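Local coordinates for protein porin (Rhodobacter blasticus, PDB 3PRN) that assembles as a homotrimer and forms outer-membrane channels for passive diffusion of small hydrophilic solutes up to about 0.6 kDa, at residues N84-Y96 against G108-K120. The protein carries 1 engineered substitution. Numbering follows the deposited sequence.
Sequences NVDTAFDSVALTY and GDAQSSFFAYNSK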
loop_
_atom_site.group_PDB
_atom_site.type_symbol
_atom_site.label_atom_id
_atom_site.label_comp_id
_atom_site.label_asym_id
_atom_site.label_seq_id
_atom_site.Cartn_x
_atom_site.Cartn_y
_atom_site.Cartn_z
ATOM N N ASN A 84 10.464 -3.226 -13.602
ATOM C CA ASN A 84 9.225 -3.873 -14.144
ATOM C C ASN A 84 8.780 -3.058 -15.343
ATOM O O ASN A 84 7.950 -2.142 -15.239
ATOM C CB ASN A 84 8.182 -3.844 -12.999
ATOM C CG ASN A 84 6.861 -4.500 -13.301
ATOM O OD1 ASN A 84 6.652 -5.150 -14.353
ATOM N ND2 ASN A 84 5.909 -4.335 -12.357
ATOM N N VAL A 85 9.320 -3.271 -16.531
ATOM C CA VAL A 85 9.108 -2.526 -17.726
ATOM C C VAL A 85 7.924 -2.971 -18.591
ATOM O O VAL A 85 7.467 -4.111 -18.438
ATOM C CB VAL A 85 10.391 -2.538 -18.623
ATOM C CG1 VAL A 85 11.629 -2.047 -17.799
ATOM C CG2 VAL A 85 10.764 -3.938 -19.162
ATOM N N ASP A 86 7.475 -2.044 -19.409
ATOM C CA ASP A 86 6.583 -2.313 -20.515
ATOM C C ASP A 86 7.430 -2.914 -21.646
ATOM O O ASP A 86 8.501 -2.394 -21.986
ATOM C CB ASP A 86 5.900 -1.021 -21.046
ATOM C CG ASP A 86 4.841 -0.594 -20.040
ATOM O OD1 ASP A 86 3.804 -1.342 -19.860
ATOM O OD2 ASP A 86 5.005 0.478 -19.354
ATOM N N THR A 87 6.948 -4.003 -22.211
ATOM C CA THR A 87 7.682 -4.719 -23.270
ATOM C C THR A 87 7.171 -4.362 -24.670
ATOM O O THR A 87 6.076 -3.839 -24.892
ATOM C CB THR A 87 7.529 -6.229 -23.094
ATOM O OG1 THR A 87 6.155 -6.580 -23.145
ATOM C CG2 THR A 87 8.091 -6.733 -21.764
ATOM N N ALA A 88 8.058 -4.615 -25.639
ATOM C CA ALA A 88 7.706 -4.235 -27.011
ATOM C C ALA A 88 6.456 -4.885 -27.561
ATOM O O ALA A 88 5.555 -4.198 -28.089
ATOM C CB ALA A 88 8.924 -4.491 -27.904
ATOM N N PHE A 89 6.281 -6.188 -27.364
ATOM C CA PHE A 89 5.112 -6.863 -27.950
ATOM C C PHE A 89 3.816 -6.382 -27.293
ATOM O O PHE A 89 2.742 -6.404 -27.911
ATOM C CB PHE A 89 5.289 -8.377 -27.754
ATOM C CG PHE A 89 4.451 -9.241 -28.666
ATOM C CD1 PHE A 89 4.882 -9.464 -29.992
ATOM C CD2 PHE A 89 3.282 -9.825 -28.233
ATOM C CE1 PHE A 89 4.117 -10.280 -30.849
ATOM C CE2 PHE A 89 2.490 -10.621 -29.080
ATOM C CZ PHE A 89 2.931 -10.836 -30.390
ATOM N N ASP A 90 3.924 -5.944 -26.035
ATOM C CA ASP A 90 2.744 -5.483 -25.314
ATOM C C ASP A 90 2.511 -4.007 -25.569
ATOM O O ASP A 90 1.383 -3.576 -25.332
ATOM C CB ASP A 90 2.911 -5.773 -23.809
ATOM C CG ASP A 90 1.629 -5.567 -22.973
ATOM O OD1 ASP A 90 0.613 -6.197 -23.224
ATOM O OD2 ASP A 90 1.646 -4.755 -22.018
ATOM N N SER A 91 3.511 -3.240 -26.022
ATOM C CA SER A 91 3.252 -1.807 -26.162
ATOM C C SER A 91 2.935 -1.298 -27.560
ATOM O O SER A 91 2.426 -0.189 -27.655
ATOM C CB SER A 91 4.543 -1.062 -25.703
ATOM O OG SER A 91 4.789 -1.424 -24.339
ATOM N N VAL A 92 3.207 -2.036 -28.629
ATOM C CA VAL A 92 2.933 -1.584 -29.967
ATOM C C VAL A 92 1.448 -1.257 -30.146
ATOM O O VAL A 92 0.582 -1.816 -29.460
ATOM C CB VAL A 92 3.054 -2.630 -31.111
ATOM C CG1 VAL A 92 4.335 -2.473 -31.932
ATOM C CG2 VAL A 92 3.057 -4.073 -30.603
ATOM N N ALA A 93 1.174 -0.383 -31.095
ATOM C CA ALA A 93 -0.206 -0.012 -31.433
ATOM C C ALA A 93 -0.877 -1.192 -32.213
ATOM O O ALA A 93 -0.203 -2.106 -32.688
ATOM C CB ALA A 93 -0.217 1.241 -32.312
ATOM N N LEU A 94 -2.208 -1.119 -32.239
ATOM C CA LEU A 94 -3.090 -1.950 -32.996
ATOM C C LEU A 94 -3.334 -3.343 -32.441
ATOM O O LEU A 94 -4.450 -3.874 -32.639
ATOM C CB LEU A 94 -2.601 -2.069 -34.471
ATOM C CG LEU A 94 -2.420 -0.732 -35.241
ATOM C CD1 LEU A 94 -1.956 -1.031 -36.677
ATOM C CD2 LEU A 94 -3.704 0.093 -35.225
ATOM N N THR A 95 -2.368 -3.926 -31.781
ATOM C CA THR A 95 -2.439 -5.350 -31.393
ATOM C C THR A 95 -3.592 -5.639 -30.460
ATOM O O THR A 95 -4.076 -6.792 -30.418
ATOM C CB THR A 95 -1.055 -5.783 -30.908
ATOM O OG1 THR A 95 -0.928 -7.214 -30.784
ATOM C CG2 THR A 95 -0.790 -5.225 -29.482
ATOM N N TYR A 96 -4.112 -4.686 -29.663
ATOM C CA TYR A 96 -5.239 -4.976 -28.789
ATOM C C TYR A 96 -6.508 -4.284 -29.224
ATOM O O TYR A 96 -7.519 -4.298 -28.484
ATOM C CB TYR A 96 -4.908 -4.488 -27.330
ATOM C CG TYR A 96 -3.761 -5.291 -26.713
ATOM C CD1 TYR A 96 -3.878 -6.670 -26.592
ATOM C CD2 TYR A 96 -2.616 -4.661 -26.244
ATOM C CE1 TYR A 96 -2.884 -7.451 -26.015
ATOM C CE2 TYR A 96 -1.569 -5.414 -25.729
ATOM C CZ TYR A 96 -1.738 -6.797 -25.576
ATOM O OH TYR A 96 -0.726 -7.515 -25.060
ATOM N N GLY A 108 -9.739 -12.392 -30.109
ATOM C CA GLY A 108 -8.896 -12.001 -31.238
ATOM C C GLY A 108 -7.551 -11.419 -30.834
ATOM O O GLY A 108 -6.744 -11.102 -31.734
ATOM N N ASP A 109 -7.276 -11.278 -29.520
ATOM C CA ASP A 109 -5.945 -10.849 -29.077
ATOM C C ASP A 109 -4.994 -12.042 -29.322
ATOM O O ASP A 109 -5.461 -13.202 -29.397
ATOM C CB ASP A 109 -6.007 -10.613 -27.563
ATOM C CG ASP A 109 -6.550 -9.243 -27.176
ATOM O OD1 ASP A 109 -6.782 -8.344 -28.030
ATOM O OD2 ASP A 109 -6.731 -9.042 -25.940
ATOM N N ALA A 110 -3.719 -11.833 -29.446
ATOM C CA ALA A 110 -2.727 -12.864 -29.684
ATOM C C ALA A 110 -2.837 -14.004 -28.671
ATOM O O ALA A 110 -2.936 -13.772 -27.453
ATOM C CB ALA A 110 -1.347 -12.246 -29.579
ATOM N N GLN A 111 -2.754 -15.247 -29.154
ATOM C CA GLN A 111 -2.816 -16.390 -28.240
ATOM C C GLN A 111 -1.406 -16.951 -28.013
ATOM O O GLN A 111 -1.126 -18.120 -28.281
ATOM C CB GLN A 111 -3.678 -17.504 -28.862
ATOM C CG GLN A 111 -5.072 -17.034 -29.232
ATOM C CD GLN A 111 -5.912 -16.774 -27.997
ATOM O OE1 GLN A 111 -6.109 -17.687 -27.200
ATOM N NE2 GLN A 111 -6.410 -15.575 -27.784
ATOM N N SER A 112 -0.511 -16.107 -27.531
ATOM C CA SER A 112 0.873 -16.534 -27.237
ATOM C C SER A 112 1.224 -16.091 -25.822
ATOM O O SER A 112 0.419 -15.400 -25.160
ATOM C CB SER A 112 1.843 -15.934 -28.255
ATOM O OG SER A 112 1.597 -14.550 -28.408
ATOM N N SER A 113 2.326 -16.539 -25.302
ATOM C CA SER A 113 2.841 -16.209 -23.984
ATOM C C SER A 113 4.022 -15.266 -24.167
ATOM O O SER A 113 4.939 -15.537 -24.951
ATOM C CB SER A 113 3.500 -17.442 -23.326
ATOM O OG SER A 113 2.496 -18.321 -22.841
ATOM N N PHE A 114 4.016 -14.178 -23.458
ATOM C CA PHE A 114 5.124 -13.226 -23.540
ATOM C C PHE A 114 5.125 -12.376 -22.262
ATOM O O PHE A 114 4.083 -12.310 -21.596
ATOM C CB PHE A 114 4.977 -12.368 -24.793
ATOM C CG PHE A 114 3.603 -11.728 -24.908
ATOM C CD1 PHE A 114 3.381 -10.476 -24.340
ATOM C CD2 PHE A 114 2.573 -12.394 -25.581
ATOM C CE1 PHE A 114 2.123 -9.882 -24.436
ATOM C CE2 PHE A 114 1.311 -11.800 -25.675
ATOM C CZ PHE A 114 1.085 -10.544 -25.101
ATOM N N PHE A 115 6.274 -11.798 -21.924
ATOM C CA PHE A 115 6.327 -10.936 -20.735
ATOM C C PHE A 115 5.623 -9.602 -21.011
ATOM O O PHE A 115 5.587 -9.079 -22.127
ATOM C CB PHE A 115 7.783 -10.657 -20.353
ATOM C CG PHE A 115 8.486 -11.857 -19.791
ATOM C CD1 PHE A 115 7.809 -12.682 -18.888
ATOM C CD2 PHE A 115 9.787 -12.134 -20.153
ATOM C CE1 PHE A 115 8.439 -13.791 -18.362
ATOM C CE2 PHE A 115 10.411 -13.246 -19.616
ATOM C CZ PHE A 115 9.759 -14.051 -18.728
ATOM N N ALA A 116 5.098 -9.039 -19.913
ATOM C CA ALA A 116 4.458 -7.701 -20.044
ATOM C C ALA A 116 4.568 -7.050 -18.666
ATOM O O ALA A 116 4.819 -7.769 -17.675
ATOM C CB ALA A 116 2.997 -7.875 -20.459
ATOM N N TYR A 117 4.262 -5.763 -18.558
ATOM C CA TYR A 117 4.276 -5.142 -17.227
ATOM C C TYR A 117 3.482 -5.959 -16.196
ATOM O O TYR A 117 2.331 -6.307 -16.453
ATOM C CB TYR A 117 3.601 -3.762 -17.360
ATOM C CG TYR A 117 3.600 -2.931 -16.095
ATOM C CD1 TYR A 117 4.750 -2.363 -15.599
ATOM C CD2 TYR A 117 2.406 -2.749 -15.401
ATOM C CE1 TYR A 117 4.729 -1.584 -14.424
ATOM C CE2 TYR A 117 2.367 -1.961 -14.234
ATOM C CZ TYR A 117 3.518 -1.386 -13.766
ATOM O OH TYR A 117 3.483 -0.627 -12.604
ATOM N N ASN A 118 4.050 -6.193 -15.017
ATOM C CA ASN A 118 3.329 -7.032 -14.022
ATOM C C ASN A 118 2.546 -6.120 -13.092
ATOM O O ASN A 118 3.177 -5.340 -12.325
ATOM C CB ASN A 118 4.342 -7.865 -13.214
ATOM C CG ASN A 118 5.115 -8.795 -14.166
ATOM O OD1 ASN A 118 4.491 -9.542 -14.909
ATOM N ND2 ASN A 118 6.431 -8.753 -14.107
ATOM N N SER A 119 1.232 -6.185 -13.146
ATOM C CA SER A 119 0.429 -5.277 -12.346
ATOM C C SER A 119 0.402 -5.588 -10.864
ATOM O O SER A 119 0.048 -4.651 -10.113
ATOM C CB SER A 119 -1.022 -5.205 -12.848
ATOM O OG SER A 119 -1.094 -4.482 -14.052
ATOM N N LYS A 120 0.730 -6.793 -10.450
ATOM C CA LYS A 120 0.624 -7.213 -9.084
ATOM C C LYS A 120 1.826 -8.019 -8.609
ATOM O O LYS A 120 2.642 -8.376 -9.471
ATOM C CB LYS A 120 -0.566 -8.217 -8.986
ATOM C CG LYS A 120 -1.883 -7.461 -9.235
ATOM C CD LYS A 120 -3.033 -8.431 -8.967
ATOM C CE LYS A 120 -4.351 -7.724 -9.182
ATOM N NZ LYS A 120 -5.507 -8.642 -9.094
HETATM O O HOH W 1 4.027 -3.972 -20.941
HETATM O O HOH W 2 -2.889 -9.017 -29.064
HETATM O O HOH W 3 -5.564 -8.676 -32.211
HETATM O O HOH W 4 -7.253 -7.221 -30.379
#
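N84 reads the backbone of N118 with both ends of its side-chain amide. N118 N donates almost straight to a lone pair of N84 OD1 at 2.9 Å, while N84 ND2, with the acceptor in its own amide plane, donates to N118 O at 2.9 Å. A first torsion of -178°, setting CG anti to the backbone N, lays this amide over one face of the Y117 ring, the two planes only 9° apart. Shortening this residue to an alanine would remove the amide and is likely to leave the N118 N-H without its partner in segment 84-96, the N118 carbonyl with N67 alone, and Y117 without the flat group on its face. Further along, T87 OG1 donates to F115 O at 2.8 Å. One water bridges D86 OD1, T87 N, D90 OD2 and Y117 N, tying T87, at the N-cap position of helix 88-91, to segment 108-120. Beyond the helix start, F89 drives its edge into the face of F114, centroids 4.8 Å apart and planes at 62°, with CD2 over the ring centre. At the rim of F114 lies Y96 OH, fixed by its 2.6 Å bond to D90 OD1. Outside these segments, N67 also donates to N118 O, and F89 rests on A180 and T182 of the barrel wall. Such a long loop, folded back on itself inside a 16-stranded antiparallel barrel, is the constriction loop of general porins, which narrows the pore to its eyelet.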